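Local coordinates for protein ferredoxin NADP reductase (Plasmodium falciparum, PDB 3JQR) that transfers electrons between ferredoxin and NADP(H) through a bound FAD, and may support the last step of isoprenoid precursor synthesis in the apicoplast, at residues I24-P29 against S222-N227; G51-I56 against G155-F160; C18-K23 against Y36-N41. The protein carries 1 engineered substitution. All blocks are in the same frame, centred on the assembly; numbering follows the deposited sequence.

Overall arrangement
From the N terminus, strand 16-25 pairs with strand 35-41, and contact 3 closes this short hairpin. The end of the same strand runs into 24-29, the first half of contact 1. Next comes 51-56, which waits about a hundred residues for 155-160 to close contact 2. Contact 1 closes last, when 222-227 reaches back, so contact 2 nests within it. Contacts 1 and 3 cross along the chain and touch in space, with Tyr-225 OH near His-37 ND1. Contacts 2 and 3 are in series within the antiparallel sheet of the FAD-binding part. Contact 1 ties that part to the NAD-binding part.

Contact 1 (I24-P29 against S222-N227)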
# COMPACT_ATOMS: atom_id res chain seq x y z
N ILE A 24 1.21 8.42 -24.62
CA ILE A 24 -0.20 8.41 -24.95
C ILE A 24 -1.07 7.98 -23.77
O ILE A 24 -0.74 7.06 -23.02
CB ILE A 24 -0.51 7.52 -26.17
CG1 ILE A 24 -0.31 6.04 -25.82
CG2 ILE A 24 0.37 7.92 -27.35
CD1 ILE A 24 -1.09 5.10 -26.72
N ASN A 25 -2.20 8.67 -23.63
CA ASN A 25 -3.21 8.34 -22.64
C ASN A 25 -3.79 6.96 -22.95
O ASN A 25 -4.23 6.72 -24.08
CB ASN A 25 -4.30 9.41 -22.67
CG ASN A 25 -5.08 9.50 -21.38
OD1 ASN A 25 -4.50 9.59 -20.30
ND2 ASN A 25 -6.40 9.48 -21.48
N LEU A 26 -3.81 6.07 -21.97
CA LEU A 26 -4.27 4.70 -22.18
C LEU A 26 -5.77 4.49 -21.96
O LEU A 26 -6.32 3.48 -22.38
CB LEU A 26 -3.49 3.73 -21.28
CG LEU A 26 -2.20 3.16 -21.86
CD1 LEU A 26 -1.62 2.12 -20.92
CD2 LEU A 26 -2.49 2.54 -23.22
N VAL A 27 -6.42 5.45 -21.31
CA VAL A 27 -7.84 5.31 -20.99
C VAL A 27 -8.71 6.18 -21.90
O VAL A 27 -8.25 7.18 -22.44
CB VAL A 27 -8.12 5.64 -19.51
CG1 VAL A 27 -7.39 4.67 -18.60
CG2 VAL A 27 -7.72 7.08 -19.21
N ARG A 28 -9.97 5.78 -22.07
CA ARG A 28 -10.93 6.55 -22.84
C ARG A 28 -11.61 7.59 -21.94
O ARG A 28 -11.44 7.56 -20.72
CB ARG A 28 -11.95 5.63 -23.52
CG ARG A 28 -11.46 4.94 -24.80
CD ARG A 28 -10.36 3.91 -24.53
NE ARG A 28 -10.83 2.77 -23.76
CZ ARG A 28 -10.03 1.88 -23.18
NH1 ARG A 28 -8.71 2.00 -23.28
NH2 ARG A 28 -10.54 0.86 -22.49
N PRO A 29 -12.38 8.52 -22.54
CA PRO A 29 -12.86 9.69 -21.79
C PRO A 29 -13.72 9.43 -20.55
O PRO A 29 -13.76 10.27 -19.66
CB PRO A 29 -13.68 10.46 -22.84
CG PRO A 29 -13.12 10.02 -24.15
CD PRO A 29 -12.77 8.57 -23.96
N SER A 222 -11.69 2.16 -18.64
CA SER A 222 -10.51 2.12 -17.78
C SER A 222 -9.63 0.90 -18.05
O SER A 222 -8.58 0.74 -17.45
CB SER A 222 -10.92 2.13 -16.30
OG SER A 222 -11.57 3.34 -15.97
N ILE A 223 -10.08 0.03 -18.96
CA ILE A 223 -9.30 -1.14 -19.34
C ILE A 223 -8.03 -0.71 -20.06
O ILE A 223 -8.09 -0.14 -21.14
CB ILE A 223 -10.11 -2.09 -20.26
CG1 ILE A 223 -11.40 -2.53 -19.56
CG2 ILE A 223 -9.25 -3.29 -20.66
CD1 ILE A 223 -12.28 -3.43 -20.41
N LEU A 224 -6.88 -0.97 -19.46
CA LEU A 224 -5.61 -0.62 -20.07
C LEU A 224 -5.24 -1.65 -21.14
O LEU A 224 -5.55 -2.83 -21.02
CB LEU A 224 -4.51 -0.52 -19.02
CG LEU A 224 -4.86 0.35 -17.82
CD1 LEU A 224 -3.77 0.28 -16.76
CD2 LEU A 224 -5.12 1.79 -18.24
N TYR A 225 -4.57 -1.18 -22.19
CA TYR A 225 -4.17 -2.03 -23.30
C TYR A 225 -5.35 -2.80 -23.88
O TYR A 225 -5.21 -3.96 -24.27
CB TYR A 225 -3.04 -2.98 -22.87
CG TYR A 225 -1.76 -2.26 -22.54
CD1 TYR A 225 -0.99 -1.68 -23.54
CD2 TYR A 225 -1.32 -2.14 -21.23
CE1 TYR A 225 0.18 -1.00 -23.25
CE2 TYR A 225 -0.15 -1.47 -20.93
CZ TYR A 225 0.60 -0.90 -21.94
OH TYR A 225 1.76 -0.23 -21.65
N LEU A 226 -6.50 -2.15 -23.95
CA LEU A 226 -7.70 -2.78 -24.50
C LEU A 226 -7.46 -3.31 -25.92
O LEU A 226 -7.87 -4.42 -26.25
CB LEU A 226 -8.88 -1.82 -24.48
CG LEU A 226 -10.21 -2.40 -24.97
CD1 LEU A 226 -10.58 -3.65 -24.18
CD2 LEU A 226 -11.32 -1.36 -24.90
N ASN A 227 -6.78 -2.52 -26.74
CA ASN A 227 -6.45 -2.92 -28.12
C ASN A 227 -5.67 -4.23 -28.20
O ASN A 227 -6.01 -5.11 -28.99
CB ASN A 227 -5.68 -1.82 -28.84
CG ASN A 227 -6.53 -0.58 -29.09
OD1 ASN A 227 -6.05 0.41 -29.63
ND2 ASN A 227 -7.79 -0.64 -28.69
O HOH W 1 -5.80 0.72 -23.32
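Arg-28 holds the carbonyl of Ile-223 with both terminal nitrogens. NH2 donates to Ile-223 O at 3.0 Å, in the carbonyl plane and on a lone pair. NH1 donates to the same Ile-223 O at 3.1 Å. The grip is end-on, through NH1 and NH2, and the oxygen lies close to the guanidinium plane, although neither bond is straight (146° and 141°). The arginine chain bends at chi2 (68°) and again at chi3, which folds its end back onto the turn. Leu-226 CD2 sits over one guanidinium face, 3.4 Å from Arg-28 NH2. Water 1 donates to Leu-26 O and to Ile-223 O and accepts from Leu-226 N, so it bridges the two backbones.

The apolar half lies beside this. Leu-26 CD1 rests over one face of the Tyr-225 ring, toward its rim, in a CH-pi contact 4.1 Å from the ring centroid. Val-27 CG1 meets Leu-224 CD2 at 3.7 Å, with the two side chains pointing the same way.

A type II turn from Ile-223 to Leu-226 presents these groups, with Tyr-225 as N-cap of helix 226-235. Tyr-225 OH is hydrogen-bonded to Ser-106. Ile-223 packs on strands 211-217 and 240-246 of the parallel sheet, while Val-27 and Leu-26 lean on strand 35-41. The contact thus joins the antiparallel sheet of the FAD-binding part to the start of a helix in the NAD-binding part.

Contact 2 (G51-I56 against G155-F160)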
# COMPACT_ATOMS: atom_id res chain seq x y z
N GLY A 51 7.97 -9.70 -17.78
CA GLY A 51 7.59 -9.80 -16.38
C GLY A 51 8.45 -8.95 -15.46
O GLY A 51 8.12 -8.76 -14.28
N HIS A 52 9.56 -8.44 -15.98
CA HIS A 52 10.45 -7.59 -15.18
C HIS A 52 9.90 -6.19 -15.02
O HIS A 52 9.05 -5.75 -15.80
CB HIS A 52 11.86 -7.53 -15.77
CG HIS A 52 12.73 -8.67 -15.37
ND1 HIS A 52 13.73 -9.16 -16.19
CD2 HIS A 52 12.76 -9.42 -14.25
CE1 HIS A 52 14.33 -10.17 -15.58
NE2 HIS A 52 13.76 -10.34 -14.40
N THR A 53 10.38 -5.49 -14.01
CA THR A 53 10.06 -4.09 -13.84
C THR A 53 11.30 -3.26 -14.12
O THR A 53 12.41 -3.79 -14.18
CB THR A 53 9.54 -3.80 -12.42
OG1 THR A 53 10.59 -4.01 -11.47
CG2 THR A 53 8.37 -4.71 -12.08
N CYS A 54 11.11 -1.97 -14.31
CA CYS A 54 12.23 -1.05 -14.45
C CYS A 54 12.03 0.08 -13.46
O CYS A 54 10.89 0.45 -13.16
CB CYS A 54 12.31 -0.50 -15.88
SG CYS A 54 11.10 0.79 -16.26
N GLY A 55 13.12 0.63 -12.96
CA GLY A 55 13.04 1.76 -12.06
C GLY A 55 13.21 3.05 -12.83
O GLY A 55 14.14 3.19 -13.63
N ILE A 56 12.31 4.00 -12.59
CA ILE A 56 12.45 5.33 -13.13
C ILE A 56 12.88 6.28 -12.01
O ILE A 56 12.24 6.32 -10.96
CB ILE A 56 11.12 5.83 -13.73
CG1 ILE A 56 10.73 4.99 -14.95
CG2 ILE A 56 11.21 7.30 -14.09
CD1 ILE A 56 9.43 5.40 -15.59
N GLY A 155 17.61 -1.15 -13.42
CA GLY A 155 17.05 -2.49 -13.59
C GLY A 155 17.95 -3.45 -14.36
O GLY A 155 19.13 -3.17 -14.57
N ALA A 156 17.39 -4.58 -14.77
CA ALA A 156 15.99 -4.91 -14.50
C ALA A 156 15.78 -5.35 -13.05
O ALA A 156 16.73 -5.70 -12.35
CB ALA A 156 15.52 -6.00 -15.46
N HIS A 157 14.52 -5.34 -12.61
CA HIS A 157 14.18 -5.77 -11.25
C HIS A 157 13.07 -6.82 -11.26
O HIS A 157 12.21 -6.81 -12.14
CB HIS A 157 13.70 -4.58 -10.41
CG HIS A 157 14.60 -3.39 -10.46
ND1 HIS A 157 15.83 -3.36 -9.82
CD2 HIS A 157 14.45 -2.18 -11.04
CE1 HIS A 157 16.39 -2.18 -10.02
NE2 HIS A 157 15.58 -1.45 -10.76
N GLY A 158 13.09 -7.71 -10.27
CA GLY A 158 11.95 -8.59 -10.03
C GLY A 158 12.10 -10.03 -10.47
O GLY A 158 13.09 -10.41 -11.09
N TYR A 159 11.09 -10.84 -10.16
CA TYR A 159 11.08 -12.26 -10.51
C TYR A 159 9.72 -12.74 -11.04
O TYR A 159 9.45 -13.94 -11.05
CB TYR A 159 11.47 -13.12 -9.30
CG TYR A 159 12.88 -12.87 -8.81
CD1 TYR A 159 13.95 -13.58 -9.33
CD2 TYR A 159 13.13 -11.93 -7.83
CE1 TYR A 159 15.24 -13.36 -8.89
CE2 TYR A 159 14.42 -11.70 -7.37
CZ TYR A 159 15.47 -12.42 -7.90
OH TYR A 159 16.75 -12.19 -7.45
N PHE A 160 8.88 -11.81 -11.48
CA PHE A 160 7.54 -12.13 -11.97
C PHE A 160 7.64 -12.57 -13.43
O PHE A 160 7.15 -11.89 -14.33
CB PHE A 160 6.65 -10.89 -11.83
CG PHE A 160 5.17 -11.18 -11.76
CD1 PHE A 160 4.64 -11.96 -10.74
CD2 PHE A 160 4.30 -10.60 -12.67
CE1 PHE A 160 3.27 -12.20 -10.67
CE2 PHE A 160 2.94 -10.83 -12.61
CZ PHE A 160 2.42 -11.63 -11.60
O HOH W 2 9.11 -8.51 -11.88
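His-157 and His-52 bury the most surface here. Thr-53, next to His-52 in the chain, forms an antiparallel hydrogen-bonded pair with His-157. Thr-53 N donates to His-157 O at 2.9 Å and almost straight (177°), and His-157 N returns a bond to Thr-53 O at 3.1 Å. Their side chains cross at about a right angle. Thr-53 chi1 of 66° puts OG1 between its own backbone N and carbonyl carbon, 3.3 Å from His-157 CB. The His-157 ring turns its edge to Gly-55, CD2 lying 3.7 Å from Gly-55 N. Thr-154 and Asn-8 bind its two nitrogens, which fixes the ring's rotation.

His-52 approaches from beyond the strand pair. Its CD2 edge lies 3.3 Å from Gly-158 O, and its ND1 side meets Ala-156 CB at 3.7 Å. That ND1 is hydrogen-bonded to Leu-49 N. Just before strand 53-56 begins and past the end of strand 150-157, water 2 donates to Gly-51 O, and Gly-51 CA makes a CA-H...O contact with Phe-160 O.

The two backbone bonds of the Thr-53 and His-157 pair fix the register here. They probably help to hold Thr-53 in place where it touches the FAD.

Contact 3 (C18-K23 against Y36-N41); sequences CKIVDK and YHLEIN
Lys-23 leaves its strand with CG anti to the backbone N (chi1 -178°) and stays extended to its end, so it runs alongside Leu-38 and reaches Tyr-36. Tyr-36 has its ring swung beside its own backbone N (chi1 -68°), where one face meets the lysine. Lys-23 CE stands over the centre of that face, 3.7 Å from the Tyr-36 centroid. Lys-23 NZ lies almost straight above the same ring in a cation-pi contact, 4.6 Å from the centroid. The ammonium also has polar partners, the carbonyls of Ile-142 and Leu-145. Near the root of the side chain, Lys-23 CG packs tightly on Leu-38 CD2 at 3.5 Å.

The two strands form an antiparallel beta hairpin in the sheet of the FAD-binding domain. Lys-19 and Asn-41 are a hydrogen-bonded pair, with Asn-41 N donating to Lys-19 O at 2.8 Å. A classic beta bulge follows, in which Val-21 and Asp-22 both face Glu-39 and the register moves by one. Glu-39 N then donates to Asp-22 O at 2.7 Å, nearly straight at 175°.

On the face carrying Leu-38, the side chains of Ile-20 and Ile-40 cross at a slant, Ile-20 CD1 lying 3.8 Å from Ile-40 CG1. Strand 150-157 touches both through Ile-151. On the other face, the side chains of Asp-22 and Glu-39 point the same way with like charges close, though the model is doubtful there. Glu-39 OE2 accepts from His-37 NE2 at 2.7 Å, on its anti side and in the ring plane. His-37 ND1 is bound to Tyr-225 OH, so the imidazole is fixed in rotation.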
# COMPACT_ATOMS: atom_id res chain seq x y z
N CYS A 18 17.93 7.27 -21.19
CA CYS A 18 16.99 6.93 -22.26
C CYS A 18 16.22 8.15 -22.75
O CYS A 18 16.36 9.25 -22.22
CB CYS A 18 16.01 5.86 -21.79
SG CYS A 18 16.78 4.36 -21.17
N LYS A 19 15.38 7.92 -23.75
CA LYS A 19 14.63 8.99 -24.37
C LYS A 19 13.17 8.56 -24.52
O LYS A 19 12.89 7.41 -24.83
CB LYS A 19 15.24 9.31 -25.74
CG LYS A 19 15.09 10.75 -26.20
CD LYS A 19 16.28 11.14 -27.07
CE LYS A 19 16.03 12.42 -27.85
NZ LYS A 19 15.09 12.21 -28.98
N ILE A 20 12.26 9.50 -24.29
CA ILE A 20 10.84 9.26 -24.49
C ILE A 20 10.50 9.52 -25.95
O ILE A 20 10.74 10.61 -26.46
CB ILE A 20 9.99 10.20 -23.61
CG1 ILE A 20 10.20 9.89 -22.13
CG2 ILE A 20 8.52 10.08 -23.97
CD1 ILE A 20 9.59 8.58 -21.68
N VAL A 21 9.95 8.51 -26.63
CA VAL A 21 9.52 8.68 -28.02
C VAL A 21 8.01 8.88 -28.12
O VAL A 21 7.54 9.58 -29.01
CB VAL A 21 9.95 7.50 -28.91
CG1 VAL A 21 11.39 7.66 -29.35
CG2 VAL A 21 9.75 6.18 -28.18
N ASP A 22 7.26 8.26 -27.22
CA ASP A 22 5.82 8.42 -27.24
C ASP A 22 5.22 8.50 -25.84
O ASP A 22 5.69 7.83 -24.91
CB ASP A 22 5.17 7.28 -28.02
CG ASP A 22 3.97 7.74 -28.84
OD1 ASP A 22 3.67 8.96 -28.81
OD2 ASP A 22 3.34 6.90 -29.50
N LYS A 23 4.20 9.33 -25.69
CA LYS A 23 3.43 9.39 -24.47
C LYS A 23 1.96 9.51 -24.83
O LYS A 23 1.50 10.55 -25.30
CB LYS A 23 3.86 10.59 -23.61
CG LYS A 23 3.14 10.71 -22.28
CD LYS A 23 3.71 11.86 -21.47
CE LYS A 23 2.86 12.16 -20.25
NZ LYS A 23 3.22 13.47 -19.66
N TYR A 36 -0.80 6.86 -18.48
CA TYR A 36 -0.00 7.08 -19.67
C TYR A 36 0.83 5.87 -20.07
O TYR A 36 1.51 5.26 -19.25
CB TYR A 36 0.92 8.29 -19.51
CG TYR A 36 0.19 9.61 -19.43
CD1 TYR A 36 0.09 10.30 -18.23
CD2 TYR A 36 -0.40 10.18 -20.56
CE1 TYR A 36 -0.57 11.50 -18.15
CE2 TYR A 36 -1.07 11.39 -20.49
CZ TYR A 36 -1.15 12.04 -19.28
OH TYR A 36 -1.81 13.25 -19.18
N HIS A 37 0.76 5.54 -21.35
CA HIS A 37 1.70 4.62 -21.96
C HIS A 37 2.93 5.43 -22.38
O HIS A 37 2.80 6.48 -23.00
CB HIS A 37 1.06 3.96 -23.18
CG HIS A 37 1.99 3.05 -23.92
ND1 HIS A 37 2.37 1.82 -23.43
CD2 HIS A 37 2.60 3.18 -25.12
CE1 HIS A 37 3.19 1.24 -24.29
NE2 HIS A 37 3.34 2.04 -25.33
N LEU A 38 4.11 4.94 -22.01
CA LEU A 38 5.34 5.61 -22.38
C LEU A 38 6.18 4.72 -23.30
O LEU A 38 6.46 3.57 -22.97
CB LEU A 38 6.15 5.98 -21.14
CG LEU A 38 5.50 6.95 -20.16
CD1 LEU A 38 6.43 7.23 -18.98
CD2 LEU A 38 5.12 8.24 -20.86
N GLU A 39 6.56 5.27 -24.45
CA GLU A 39 7.41 4.56 -25.38
C GLU A 39 8.85 5.00 -25.16
O GLU A 39 9.22 6.13 -25.48
CB GLU A 39 6.99 4.88 -26.82
CG GLU A 39 5.49 4.76 -27.06
CD GLU A 39 5.13 3.65 -28.04
OE1 GLU A 39 5.31 3.85 -29.26
OE2 GLU A 39 4.66 2.58 -27.58
N ILE A 40 9.67 4.12 -24.59
CA ILE A 40 11.02 4.50 -24.20
C ILE A 40 12.11 3.89 -25.08
O ILE A 40 12.18 2.67 -25.25
CB ILE A 40 11.30 4.16 -22.73
CG1 ILE A 40 10.25 4.81 -21.83
CG2 ILE A 40 12.70 4.62 -22.34
CD1 ILE A 40 10.45 4.51 -20.36
N ASN A 41 12.95 4.76 -25.61
CA ASN A 41 14.10 4.35 -26.40
C ASN A 41 15.33 4.17 -25.52
O ASN A 41 15.79 5.12 -24.88
CB ASN A 41 14.37 5.38 -27.50
CG ASN A 41 15.72 5.19 -28.17
OD1 ASN A 41 16.19 4.06 -28.33
ND2 ASN A 41 16.34 6.29 -28.57